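Local coordinates for protein carboxylesterase (PDB 5GMX) that hydrolyses carboxylic esters and, as a family VIII carboxylesterase of the serine beta-lactamase clan, also acts on oxyimino cephalosporins, at residues Asn93-Asp98 with Lys108-Val113; Gln115-Gln120 with Val163-Ile168; Gly29-Ala34 with Met359-Asn364; Ala53-Ser58 with Val213-Pro218. All coordinates share one frame; numbering follows the deposited sequence.

Interaction 1 (Asn93-Asp98 with Lys108-Val113); sequences NARVAD and KKDVTV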
loop_
_atom_site.group_PDB
_atom_site.type_symbol
_atom_site.label_atom_id
_atom_site.label_comp_id
_atom_site.label_asym_id
_atom_site.label_seq_id
_atom_site.Cartn_x
_atom_site.Cartn_y
_atom_site.Cartn_z
ATOM N N ASN A 93 13.981 -16.597 -0.252
ATOM C CA ASN A 93 13.947 -17.960 -0.754
ATOM C C ASN A 93 13.672 -18.987 0.338
ATOM O O ASN A 93 13.468 -20.156 0.043
ATOM C CB ASN A 93 15.271 -18.303 -1.436
ATOM C CG ASN A 93 15.554 -17.422 -2.616
ATOM O OD1 ASN A 93 14.738 -17.310 -3.526
ATOM N ND2 ASN A 93 16.704 -16.766 -2.597
ATOM N N ALA A 94 13.689 -18.555 1.597
ATOM C CA ALA A 94 13.457 -19.467 2.713
ATOM C C ALA A 94 11.975 -19.762 2.901
ATOM O O ALA A 94 11.123 -18.965 2.513
ATOM C CB ALA A 94 14.044 -18.889 4.001
ATOM N N ARG A 95 11.680 -20.913 3.500
ATOM C CA ARG A 95 10.313 -21.289 3.819
ATOM C C ARG A 95 9.750 -20.365 4.884
ATOM O O ARG A 95 10.436 -20.061 5.860
ATOM C CB ARG A 95 10.241 -22.737 4.313
ATOM C CG ARG A 95 10.747 -23.793 3.331
ATOM C CD ARG A 95 10.929 -25.146 4.038
ATOM N NE ARG A 95 11.159 -26.239 3.093
ATOM C CZ ARG A 95 12.312 -26.464 2.473
ATOM N NH1 ARG A 95 13.355 -25.670 2.687
ATOM N NH2 ARG A 95 12.422 -27.482 1.630
ATOM N N VAL A 96 8.502 -19.937 4.700
ATOM C CA VAL A 96 7.783 -19.188 5.727
ATOM C C VAL A 96 7.879 -19.900 7.082
ATOM O O VAL A 96 8.070 -19.254 8.122
ATOM C CB VAL A 96 6.284 -19.004 5.369
ATOM C CG1 VAL A 96 5.553 -18.251 6.482
ATOM C CG2 VAL A 96 6.126 -18.279 4.049
ATOM N N ALA A 97 7.766 -21.232 7.061
ATOM C CA ALA A 97 7.733 -22.023 8.292
ATOM C C ALA A 97 9.055 -21.986 9.060
ATOM O O ALA A 97 9.088 -22.298 10.248
ATOM C CB ALA A 97 7.340 -23.478 7.984
ATOM N N ASP A 98 10.138 -21.593 8.395
ATOM C CA ASP A 98 11.409 -21.375 9.092
ATOM C C ASP A 98 11.271 -20.288 10.159
ATOM O O ASP A 98 11.897 -20.359 11.213
ATOM C CB ASP A 98 12.513 -20.988 8.102
ATOM C CG ASP A 98 13.019 -22.171 7.296
ATOM O OD1 ASP A 98 12.451 -23.279 7.443
ATOM O OD2 ASP A 98 13.982 -21.993 6.509
ATOM N N LYS A 108 1.404 -26.339 3.646
ATOM C CA LYS A 108 2.179 -25.132 3.375
ATOM C C LYS A 108 3.623 -25.183 3.896
ATOM O O LYS A 108 4.271 -24.137 4.043
ATOM C CB LYS A 108 1.460 -23.913 3.965
ATOM C CG LYS A 108 0.060 -23.696 3.377
ATOM C CD LYS A 108 -0.577 -22.373 3.812
ATOM C CE LYS A 108 -0.628 -22.218 5.329
ATOM N NZ LYS A 108 -1.436 -23.272 6.012
ATOM N N LYS A 109 4.132 -26.386 4.160
ATOM C CA LYS A 109 5.464 -26.529 4.760
ATOM C C LYS A 109 6.589 -26.095 3.822
ATOM O O LYS A 109 7.705 -25.875 4.263
ATOM C CB LYS A 109 5.723 -27.979 5.197
ATOM C CG LYS A 109 5.959 -28.943 4.045
ATOM C CD LYS A 109 6.349 -30.347 4.526
ATOM C CE LYS A 109 6.607 -31.274 3.330
ATOM N NZ LYS A 109 7.344 -32.519 3.695
ATOM N N ASP A 110 6.312 -25.976 2.528
ATOM C CA ASP A 110 7.382 -25.605 1.606
ATOM C C ASP A 110 7.181 -24.244 0.943
ATOM O O ASP A 110 8.022 -23.811 0.164
ATOM C CB ASP A 110 7.558 -26.694 0.548
ATOM C CG ASP A 110 8.227 -27.949 1.113
ATOM O OD1 ASP A 110 9.239 -27.818 1.847
ATOM O OD2 ASP A 110 7.730 -29.065 0.841
ATOM N N VAL A 111 6.093 -23.563 1.285
ATOM C CA VAL A 111 5.855 -22.201 0.800
ATOM C C VAL A 111 6.973 -21.248 1.223
ATOM O O VAL A 111 7.283 -21.141 2.408
ATOM C CB VAL A 111 4.510 -21.644 1.323
ATOM C CG1 VAL A 111 4.320 -20.192 0.885
ATOM C CG2 VAL A 111 3.339 -22.512 0.853
ATOM N N THR A 112 7.566 -20.548 0.259
ATOM C CA THR A 112 8.637 -19.594 0.545
ATOM C C THR A 112 8.111 -18.178 0.807
ATOM O O THR A 112 6.968 -17.863 0.484
ATOM C CB THR A 112 9.627 -19.536 -0.598
ATOM O OG1 THR A 112 8.998 -18.895 -1.708
ATOM C CG2 THR A 112 10.061 -20.957 -0.999
ATOM N N VAL A 113 8.946 -17.330 1.399
ATOM C CA VAL A 113 8.543 -15.956 1.700
ATOM C C VAL A 113 8.225 -15.193 0.412
ATOM O O VAL A 113 7.242 -14.454 0.345
ATOM C CB VAL A 113 9.633 -15.225 2.517
ATOM C CG1 VAL A 113 9.293 -13.726 2.699
ATOM C CG2 VAL A 113 9.806 -15.918 3.865
HETATM O O HOH W 1 6.478 -22.441 4.762
#

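Interaction 2 (Gln115-Gln120 with Val163-Ile168); sequences QLLSHQ and VVFGHI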
loop_
_atom_site.group_PDB
_atom_site.type_symbol
_atom_site.label_atom_id
_atom_site.label_comp_id
_atom_site.label_asym_id
_atom_site.label_seq_id
_atom_site.Cartn_x
_atom_site.Cartn_y
_atom_site.Cartn_z
ATOM N N GLN A 115 7.013 -16.458 -2.320
ATOM C CA GLN A 115 5.695 -16.912 -2.778
ATOM C C GLN A 115 4.544 -16.310 -1.963
ATOM O O GLN A 115 3.512 -15.934 -2.518
ATOM C CB GLN A 115 5.609 -18.441 -2.734
ATOM C CG GLN A 115 6.429 -19.132 -3.802
ATOM C CD GLN A 115 6.445 -20.646 -3.630
ATOM O OE1 GLN A 115 6.177 -21.163 -2.546
ATOM N NE2 GLN A 115 6.758 -21.358 -4.705
ATOM N N LEU A 116 4.716 -16.246 -0.646
ATOM C CA LEU A 116 3.737 -15.606 0.227
ATOM C C LEU A 116 3.527 -14.138 -0.171
ATOM O O LEU A 116 2.396 -13.657 -0.240
ATOM C CB LEU A 116 4.188 -15.685 1.694
ATOM C CG LEU A 116 3.210 -15.222 2.779
ATOM C CD1 LEU A 116 2.128 -16.257 3.011
ATOM C CD2 LEU A 116 3.923 -14.885 4.080
ATOM N N LEU A 117 4.623 -13.434 -0.435
ATOM C CA LEU A 117 4.552 -12.004 -0.743
ATOM C C LEU A 117 4.059 -11.701 -2.150
ATOM O O LEU A 117 3.705 -10.558 -2.428
ATOM C CB LEU A 117 5.919 -11.351 -0.555
ATOM C CG LEU A 117 6.315 -11.128 0.894
ATOM C CD1 LEU A 117 7.755 -10.671 0.946
ATOM C CD2 LEU A 117 5.403 -10.069 1.466
ATOM N N SER A 118 4.032 -12.713 -3.021
ATOM C CA SER A 118 3.536 -12.534 -4.387
ATOM C C SER A 118 2.175 -13.187 -4.599
ATOM O O SER A 118 1.787 -13.466 -5.737
ATOM C CB SER A 118 4.537 -13.078 -5.414
ATOM O OG SER A 118 4.883 -14.428 -5.148
ATOM N N HIS A 119 1.447 -13.397 -3.503
ATOM C CA HIS A 119 0.066 -13.883 -3.538
ATOM C C HIS A 119 -0.014 -15.274 -4.157
ATOM O O HIS A 119 -0.998 -15.611 -4.804
ATOM C CB HIS A 119 -0.839 -12.905 -4.302
ATOM C CG HIS A 119 -0.770 -11.506 -3.781
ATOM N ND1 HIS A 119 -1.597 -11.043 -2.781
ATOM C CD2 HIS A 119 0.056 -10.480 -4.091
ATOM C CE1 HIS A 119 -1.295 -9.787 -2.507
ATOM N NE2 HIS A 119 -0.295 -9.421 -3.290
ATOM N N GLN A 120 1.024 -16.076 -3.946
ATOM C CA GLN A 120 1.053 -17.441 -4.468
ATOM C C GLN A 120 0.927 -18.521 -3.393
ATOM O O GLN A 120 1.148 -19.690 -3.679
ATOM C CB GLN A 120 2.343 -17.679 -5.237
ATOM C CG GLN A 120 2.570 -16.733 -6.383
ATOM C CD GLN A 120 3.758 -17.148 -7.214
ATOM O OE1 GLN A 120 3.623 -17.941 -8.146
ATOM N NE2 GLN A 120 4.937 -16.638 -6.868
ATOM N N VAL A 163 -7.331 -8.766 1.610
ATOM C CA VAL A 163 -7.406 -8.131 2.919
ATOM C C VAL A 163 -6.326 -8.670 3.850
ATOM O O VAL A 163 -5.723 -7.915 4.614
ATOM C CB VAL A 163 -8.797 -8.317 3.567
ATOM C CG1 VAL A 163 -8.837 -7.661 4.949
ATOM C CG2 VAL A 163 -9.894 -7.741 2.662
ATOM N N VAL A 164 -6.081 -9.975 3.785
ATOM C CA VAL A 164 -5.215 -10.637 4.756
ATOM C C VAL A 164 -3.720 -10.557 4.426
ATOM O O VAL A 164 -2.897 -11.020 5.214
ATOM C CB VAL A 164 -5.607 -12.132 4.917
ATOM C CG1 VAL A 164 -7.069 -12.259 5.319
ATOM C CG2 VAL A 164 -5.337 -12.907 3.640
ATOM N N PHE A 165 -3.362 -9.979 3.278
ATOM C CA PHE A 165 -1.941 -9.841 2.889
ATOM C C PHE A 165 -1.101 -9.198 3.999
ATOM O O PHE A 165 0.009 -9.652 4.305
ATOM C CB PHE A 165 -1.812 -9.019 1.597
ATOM C CG PHE A 165 -0.384 -8.714 1.190
ATOM C CD1 PHE A 165 0.340 -9.619 0.437
ATOM C CD2 PHE A 165 0.213 -7.510 1.526
ATOM C CE1 PHE A 165 1.644 -9.342 0.052
ATOM C CE2 PHE A 165 1.516 -7.228 1.143
ATOM C CZ PHE A 165 2.229 -8.146 0.401
ATOM N N GLY A 166 -1.644 -8.135 4.587
ATOM C CA GLY A 166 -0.964 -7.393 5.628
ATOM C C GLY A 166 -0.683 -8.233 6.857
ATOM O O GLY A 166 0.367 -8.091 7.486
ATOM N N HIS A 167 -1.614 -9.126 7.190
ATOM C CA HIS A 167 -1.443 -10.008 8.337
ATOM C C HIS A 167 -0.363 -11.072 8.130
ATOM O O HIS A 167 0.421 -11.334 9.041
ATOM C CB HIS A 167 -2.763 -10.700 8.684
ATOM C CG HIS A 167 -3.690 -9.846 9.493
ATOM N ND1 HIS A 167 -4.507 -8.894 8.926
ATOM C CD2 HIS A 167 -3.908 -9.783 10.828
ATOM C CE1 HIS A 167 -5.204 -8.291 9.874
ATOM N NE2 HIS A 167 -4.855 -8.808 11.038
ATOM N N ILE A 168 -0.326 -11.704 6.960
ATOM C CA ILE A 168 0.647 -12.774 6.750
ATOM C C ILE A 168 2.056 -12.196 6.536
ATOM O O ILE A 168 3.047 -12.676 7.140
ATOM C CB ILE A 168 0.236 -13.701 5.576
ATOM C CG1 ILE A 168 0.006 -12.905 4.292
ATOM C CG2 ILE A 168 -1.030 -14.469 5.935
ATOM C CD1 ILE A 168 -0.583 -13.730 3.152
#

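Interaction 3 (Gly29-Ala34 with Met359-Asn364); sequences GKEVGA and MGYAMN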
loop_
_atom_site.group_PDB
_atom_site.type_symbol
_atom_site.label_atom_id
_atom_site.label_comp_id
_atom_site.label_asym_id
_atom_site.label_seq_id
_atom_site.Cartn_x
_atom_site.Cartn_y
_atom_site.Cartn_z
ATOM N N GLY A 29 -14.932 18.564 -11.409
ATOM C CA GLY A 29 -15.838 18.005 -10.420
ATOM C C GLY A 29 -15.508 16.589 -9.968
ATOM O O GLY A 29 -16.302 15.960 -9.270
ATOM N N LYS A 30 -14.337 16.086 -10.355
ATOM C CA LYS A 30 -13.939 14.713 -10.038
ATOM C C LYS A 30 -13.360 14.508 -8.631
ATOM O O LYS A 30 -12.998 13.385 -8.267
ATOM C CB LYS A 30 -12.920 14.206 -11.064
ATOM C CG LYS A 30 -13.495 13.914 -12.441
ATOM C CD LYS A 30 -12.473 13.171 -13.291
ATOM C CE LYS A 30 -13.119 12.495 -14.494
ATOM N NZ LYS A 30 -12.183 11.537 -15.164
ATOM N N GLU A 31 -13.290 15.570 -7.836
ATOM C CA GLU A 31 -12.656 15.474 -6.525
ATOM C C GLU A 31 -13.521 16.131 -5.463
ATOM O O GLU A 31 -14.296 17.043 -5.750
ATOM C CB GLU A 31 -11.282 16.163 -6.535
ATOM C CG GLU A 31 -10.171 15.485 -7.348
ATOM C CD GLU A 31 -9.505 14.304 -6.658
ATOM O OE1 GLU A 31 -10.135 13.649 -5.793
ATOM O OE2 GLU A 31 -8.324 14.040 -6.987
ATOM N N VAL A 32 -13.385 15.673 -4.228
ATOM C CA VAL A 32 -13.906 16.433 -3.107
ATOM C C VAL A 32 -12.706 16.998 -2.359
ATOM O O VAL A 32 -12.508 18.215 -2.319
ATOM C CB VAL A 32 -14.781 15.594 -2.187
ATOM C CG1 VAL A 32 -15.177 16.411 -0.965
ATOM C CG2 VAL A 32 -16.012 15.135 -2.942
ATOM N N GLY A 33 -11.887 16.106 -1.809
ATOM C CA GLY A 33 -10.624 16.489 -1.204
ATOM C C GLY A 33 -9.502 15.582 -1.676
ATOM O O GLY A 33 -9.730 14.404 -1.955
ATOM N N ALA A 34 -8.286 16.116 -1.757
ATOM C CA ALA A 34 -7.174 15.318 -2.250
ATOM C C ALA A 34 -5.822 15.869 -1.838
ATOM O O ALA A 34 -5.657 17.068 -1.585
ATOM C CB ALA A 34 -7.246 15.193 -3.768
HETATM N N MSE A 359 6.117 8.913 -6.204
HETATM C CA MSE A 359 4.879 9.670 -6.308
HETATM C C MSE A 359 3.803 9.110 -5.398
HETATM O O MSE A 359 3.667 7.882 -5.267
HETATM C CB MSE A 359 4.377 9.685 -7.757
HETATM C CG MSE A 359 3.118 10.527 -7.940
HETATM SE SE MSE A 359 2.404 10.557 -9.782
HETATM C CE MSE A 359 4.058 10.975 -10.734
ATOM N N GLY A 360 3.032 10.007 -4.784
ATOM C CA GLY A 360 1.960 9.595 -3.894
ATOM C C GLY A 360 0.673 10.376 -4.096
ATOM O O GLY A 360 0.701 11.581 -4.331
ATOM N N TYR A 361 -0.466 9.694 -3.994
ATOM C CA TYR A 361 -1.745 10.364 -4.199
ATOM C C TYR A 361 -2.849 9.723 -3.356
ATOM O O TYR A 361 -3.035 8.490 -3.373
ATOM C CB TYR A 361 -2.089 10.364 -5.693
ATOM C CG TYR A 361 -3.473 10.863 -6.038
ATOM C CD1 TYR A 361 -3.899 12.137 -5.669
ATOM C CD2 TYR A 361 -4.333 10.077 -6.789
ATOM C CE1 TYR A 361 -5.178 12.589 -5.992
ATOM C CE2 TYR A 361 -5.591 10.522 -7.143
ATOM C CZ TYR A 361 -6.017 11.764 -6.725
ATOM O OH TYR A 361 -7.279 12.164 -7.077
ATOM N N ALA A 362 -3.543 10.555 -2.579
ATOM C CA ALA A 362 -4.594 10.049 -1.687
ATOM C C ALA A 362 -5.765 11.024 -1.615
ATOM O O ALA A 362 -5.564 12.224 -1.450
ATOM C CB ALA A 362 -4.037 9.784 -0.291
HETATM N N MSE A 363 -6.984 10.505 -1.708
HETATM C CA MSE A 363 -8.167 11.351 -1.809
HETATM C C MSE A 363 -9.368 10.687 -1.144
HETATM O O MSE A 363 -9.338 9.492 -0.868
HETATM C CB MSE A 363 -8.467 11.656 -3.277
HETATM C CG MSE A 363 -9.219 10.553 -4.009
HETATM SE SE MSE A 363 -8.364 8.770 -4.081
HETATM C CE MSE A 363 -6.597 9.306 -4.516
ATOM N N ASN A 364 -10.425 11.456 -0.881
ATOM C CA ASN A 364 -11.568 10.898 -0.171
ATOM C C ASN A 364 -12.785 10.579 -1.051
ATOM O O ASN A 364 -13.735 9.949 -0.580
ATOM C CB ASN A 364 -11.976 11.830 0.980
ATOM C CG ASN A 364 -12.469 13.188 0.506
ATOM O OD1 ASN A 364 -12.262 13.582 -0.640
ATOM N ND2 ASN A 364 -13.099 13.924 1.411
#

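Interaction 4 (Ala53-Ser58 with Val213-Pro218); sequences ADAGRS and VAEMLP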
loop_
_atom_site.group_PDB
_atom_site.type_symbol
_atom_site.label_atom_id
_atom_site.label_comp_id
_atom_site.label_asym_id
_atom_site.label_seq_id
_atom_site.Cartn_x
_atom_site.Cartn_y
_atom_site.Cartn_z
ATOM N N ALA A 53 -12.588 18.030 3.432
ATOM C CA ALA A 53 -12.496 16.774 4.148
ATOM C C ALA A 53 -13.861 16.098 4.317
ATOM O O ALA A 53 -13.930 14.924 4.668
ATOM C CB ALA A 53 -11.858 17.002 5.513
ATOM N N ASP A 54 -14.940 16.831 4.061
ATOM C CA ASP A 54 -16.283 16.324 4.343
ATOM C C ASP A 54 -17.209 16.454 3.141
ATOM O O ASP A 54 -16.985 17.275 2.257
ATOM C CB ASP A 54 -16.892 17.056 5.549
ATOM C CG ASP A 54 -17.095 18.550 5.296
ATOM O OD1 ASP A 54 -16.240 19.162 4.619
ATOM O OD2 ASP A 54 -18.102 19.117 5.787
ATOM N N ALA A 55 -18.249 15.629 3.118
ATOM C CA ALA A 55 -19.225 15.646 2.036
ATOM C C ALA A 55 -19.918 17.001 1.915
ATOM O O ALA A 55 -20.209 17.461 0.811
ATOM C CB ALA A 55 -20.260 14.540 2.244
ATOM N N GLY A 56 -20.165 17.638 3.057
ATOM C CA GLY A 56 -20.864 18.911 3.099
ATOM C C GLY A 56 -20.053 20.114 2.644
ATOM O O GLY A 56 -20.575 21.230 2.600
ATOM N N ARG A 57 -18.783 19.887 2.303
ATOM C CA ARG A 57 -17.871 20.942 1.846
ATOM C C ARG A 57 -17.773 22.088 2.852
ATOM O O ARG A 57 -17.686 23.248 2.468
ATOM C CB ARG A 57 -18.305 21.507 0.489
ATOM C CG ARG A 57 -18.825 20.482 -0.503
ATOM C CD ARG A 57 -17.769 19.446 -0.830
ATOM N NE ARG A 57 -18.084 18.692 -2.041
ATOM C CZ ARG A 57 -17.705 19.054 -3.263
ATOM N NH1 ARG A 57 -16.990 20.163 -3.433
ATOM N NH2 ARG A 57 -18.032 18.301 -4.309
ATOM N N SER A 58 -17.788 21.760 4.137
ATOM C CA SER A 58 -17.724 22.782 5.164
ATOM C C SER A 58 -16.382 22.804 5.888
ATOM O O SER A 58 -16.080 23.760 6.596
ATOM C CB SER A 58 -18.847 22.568 6.173
ATOM O OG SER A 58 -18.765 21.271 6.739
ATOM N N VAL A 213 -8.449 12.869 10.388
ATOM C CA VAL A 213 -8.999 12.028 9.327
ATOM C C VAL A 213 -10.142 12.706 8.570
ATOM O O VAL A 213 -11.092 13.211 9.166
ATOM C CB VAL A 213 -9.492 10.671 9.877
ATOM C CG1 VAL A 213 -10.032 9.804 8.753
ATOM C CG2 VAL A 213 -8.359 9.954 10.569
ATOM N N ALA A 214 -10.033 12.716 7.247
ATOM C CA ALA A 214 -11.100 13.209 6.395
ATOM C C ALA A 214 -12.170 12.141 6.271
ATOM O O ALA A 214 -11.965 11.010 6.692
ATOM C CB ALA A 214 -10.567 13.582 5.026
ATOM N N GLU A 215 -13.298 12.491 5.668
ATOM C CA GLU A 215 -14.406 11.552 5.520
ATOM C C GLU A 215 -14.315 10.815 4.197
ATOM O O GLU A 215 -14.215 11.437 3.138
ATOM C CB GLU A 215 -15.743 12.288 5.627
ATOM C CG GLU A 215 -16.963 11.413 5.415
ATOM C CD GLU A 215 -18.245 12.225 5.274
ATOM O OE1 GLU A 215 -18.163 13.472 5.156
ATOM O OE2 GLU A 215 -19.336 11.615 5.298
HETATM N N MSE A 216 -14.344 9.488 4.251
HETATM C CA MSE A 216 -14.300 8.703 3.027
HETATM C C MSE A 216 -15.652 8.739 2.313
HETATM O O MSE A 216 -16.695 8.625 2.946
HETATM C CB MSE A 216 -13.910 7.264 3.319
HETATM C CG MSE A 216 -13.757 6.440 2.049
HETATM SE SE MSE A 216 -12.141 6.987 1.090
HETATM C CE MSE A 216 -10.917 6.333 2.399
ATOM N N LEU A 217 -15.635 8.897 0.994
ATOM C CA LEU A 217 -16.883 9.018 0.245
ATOM C C LEU A 217 -17.029 7.942 -0.835
ATOM O O LEU A 217 -16.173 7.802 -1.710
ATOM C CB LEU A 217 -16.986 10.410 -0.381
ATOM C CG LEU A 217 -16.661 11.541 0.596
ATOM C CD1 LEU A 217 -16.545 12.879 -0.120
ATOM C CD2 LEU A 217 -17.679 11.608 1.722
ATOM N N PRO A 218 -18.125 7.176 -0.770
ATOM C CA PRO A 218 -18.411 6.134 -1.764
ATOM C C PRO A 218 -18.747 6.737 -3.129
ATOM O O PRO A 218 -19.098 7.919 -3.206
ATOM C CB PRO A 218 -19.613 5.400 -1.170
ATOM C CG PRO A 218 -20.268 6.403 -0.280
ATOM C CD PRO A 218 -19.171 7.270 0.264
#

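Interaction 1 (Asn93-Asp98 with Lys108-Val113)
Two backbone hydrogen bonds join Asn93-Asp98 to Lys108-Val113 as a single beta bridge centred on Arg95 and Thr112. Val113 N reaches Ala94 O at 2.9 Å, nearly along the C=O axis, and Val96 N meets Val111 O at 2.9 Å in the carbonyl plane. Between them, CA-H...O contacts run from Thr112 CA to Ala94 O and from Arg95 CA to Val111 O. A water adds a third link, accepting from Ala97 N and donating to Lys108 O and Val111 O. The one salt bridge lies on the exposed side. The extended Arg95 chain brings NE to Asp110 OD1 at 2.8 Å, on the anti lone pair and close to the guanidinium plane, while a weak bond from NH2 shares that oxygen. The two side chains run alongside each other, with carboxylate and guanidinium planes 66° apart. Apolar contact is looser: Val96 CG2 sits 4.1 Å from Val111 CG1, and Phe103 also packs on Val96. Lys108-Val111 forms a type I beta turn, and Thr112 then N-caps helix 113-117, with Gln115 OE1 returning a bond to Thr112 N in capping-box manner.

Interaction 2 (Gln115-Gln120 with Val163-Ile168)
Phe165 is the hub of this buried contact, meeting both Leu117 and His119. Its ring lies near-parallel to the His119 imidazole, planes 21° apart, but the centroids are 4.9 Å from each other, so the rings are slid apart and barely overlap. The closest approach is His119 CE1 to Phe165 CD1, 3.4 Å. At the edge of the phenyl ring, Leu117 O comes within 3.4 Å of Phe165 CE1, and Leu117 CD2 packs on Phe165 CZ at 3.9 Å, the two side chains crossing at about a right angle. Beside this cluster, Leu116 CD1 touches Ile168 CD1 at 3.7 Å, and Leu116 CD2 rests near Ile168 O. Phe165 reaches across because its CG is anti to the backbone N (chi1 175°). His119 is presented by a Schellman motif closing helix 113-117: Gln120 N bonds Gln115 O at 2.9 Å, His119 N bonds Leu116 O weakly, and His119 itself has positive phi. Farther out, His161 N binds His119 ND1, fixing the imidazole's rotation, and Phe165 packs against Lys74 of the ligand pocket. No hydrogen bond crosses between the segments, so their cohesion is apolar and aromatic. Because ND1 accepts from a backbone N-H, a neutral His119 would be expected to carry its proton on NE2.

Interaction 3 (Gly29-Ala34 with Met359-Asn364)
Asn364 grips Gly33 from two directions. Its side-chain OD1 accepts from Gly33 N at 2.8 Å on a lone pair in the amide plane, and its backbone N donates to Gly33 O at 3.2 Å from above the carbonyl plane. CG stands in the crowded position between the backbone N and the carbonyl carbon (chi1 64°), which folds the amide back over Gly33. This also brings OD1 to 3.0 Å from Gly33 O, two acceptors whose mutual repulsion is probably offset by the adjoining bonds. ND2 makes weak bonds outward to Glu215 O and Phe52 O. Glu31, bent at chi2, turns its carboxylate tip to tip toward the Tyr361 hydroxyl, the planes 76° apart; the two are modelled too close for that spacing to carry meaning. A firmer anchor for the carboxylate is the salt bridge from OE1 to Arg375. Around these groups, Ala34 CB packs on Met363 CB at 3.8 Å and on Tyr361 CE1 at 4.0 Å. The selenomethionine Met363 curls its CE over one face of the Tyr361 ring, 3.0 Å above the plane and offset toward the rim. Ala34 and Met363 form an antiparallel non-hydrogen-bonded pair, where strands 33-40 and 357-363, one from each end of the chain, lie side by side in the central sheet of the serine beta-lactamase fold.

Interaction 4 (Ala53-Ser58 with Val213-Pro218)
Asp54 OD2 is the best-held polar atom, gripped twice on its syn lone-pair side: Ser58 N donates at 3.1 Å, and Ser58 OG donates at a very short 2.4 Å. The sister oxygen OD1 takes Arg59 N and a weak bond from Ser58 N, so both carboxylate oxygens are used locally. Asp54 thereby braces the type I beta turn Asp54-Arg57, closed by Arg57 N to Asp54 O, in the loop that follows strand 43-51 of this beta-lactamase-like fold. The turn and the residue before it, Ala53, are tied to the extended segment Val213-Pro218 by two nearly straight hydrogen bonds. Glu215 N reaches Ala53 O at 2.7 Å, nearly along the C=O axis. In return, the Glu215 side chain, with CG anti to the backbone N (chi1 177°) and extended beyond CG, stretches past Asp54 so that OE1 accepts from Ala55 N at 3.0 Å. That donor stands above the carboxylate plane, 38° out of it. One residue therefore clasps both sides of Asp54, through its backbone to Ala53 and through its side chain to Ala55. Asp54 OD2 and Glu215 OE1 stay 5.7 Å apart, a spacing of like charges that may slightly raise the pKa of both. Methyl groups fill in at each end: Ala53 CB lies 3.7 Å from Ala214 CB, and beyond Glu215 the CD2 branch of Leu217, whose other neighbours include Val32, meets Ala55 CB at 3.9 Å.

In the fold
The four contacts form two pairs on opposite sides of the chain's centre. Interactions 1 and 2 follow in series, their centres 13 Å apart, and touch where Val96 CG2 packs on Leu116 CB at 4.0 Å. Interactions 3 and 4, centres 11 Å apart, meet through Asn364 O and Leu217 N, 2.7 Å apart and probably hydrogen-bonded. Interactions 1, 2 and 4 are all nested in the loop that interaction 3 closes. Neither pair touches the bound phenylmethanesulfonic acid through these side chains: that of Phe165 in interaction 2 is about 9 Å away, that of Met363 in interaction 3 about 10 Å. Met216 of interaction 4 touches the pocket residue Tyr70.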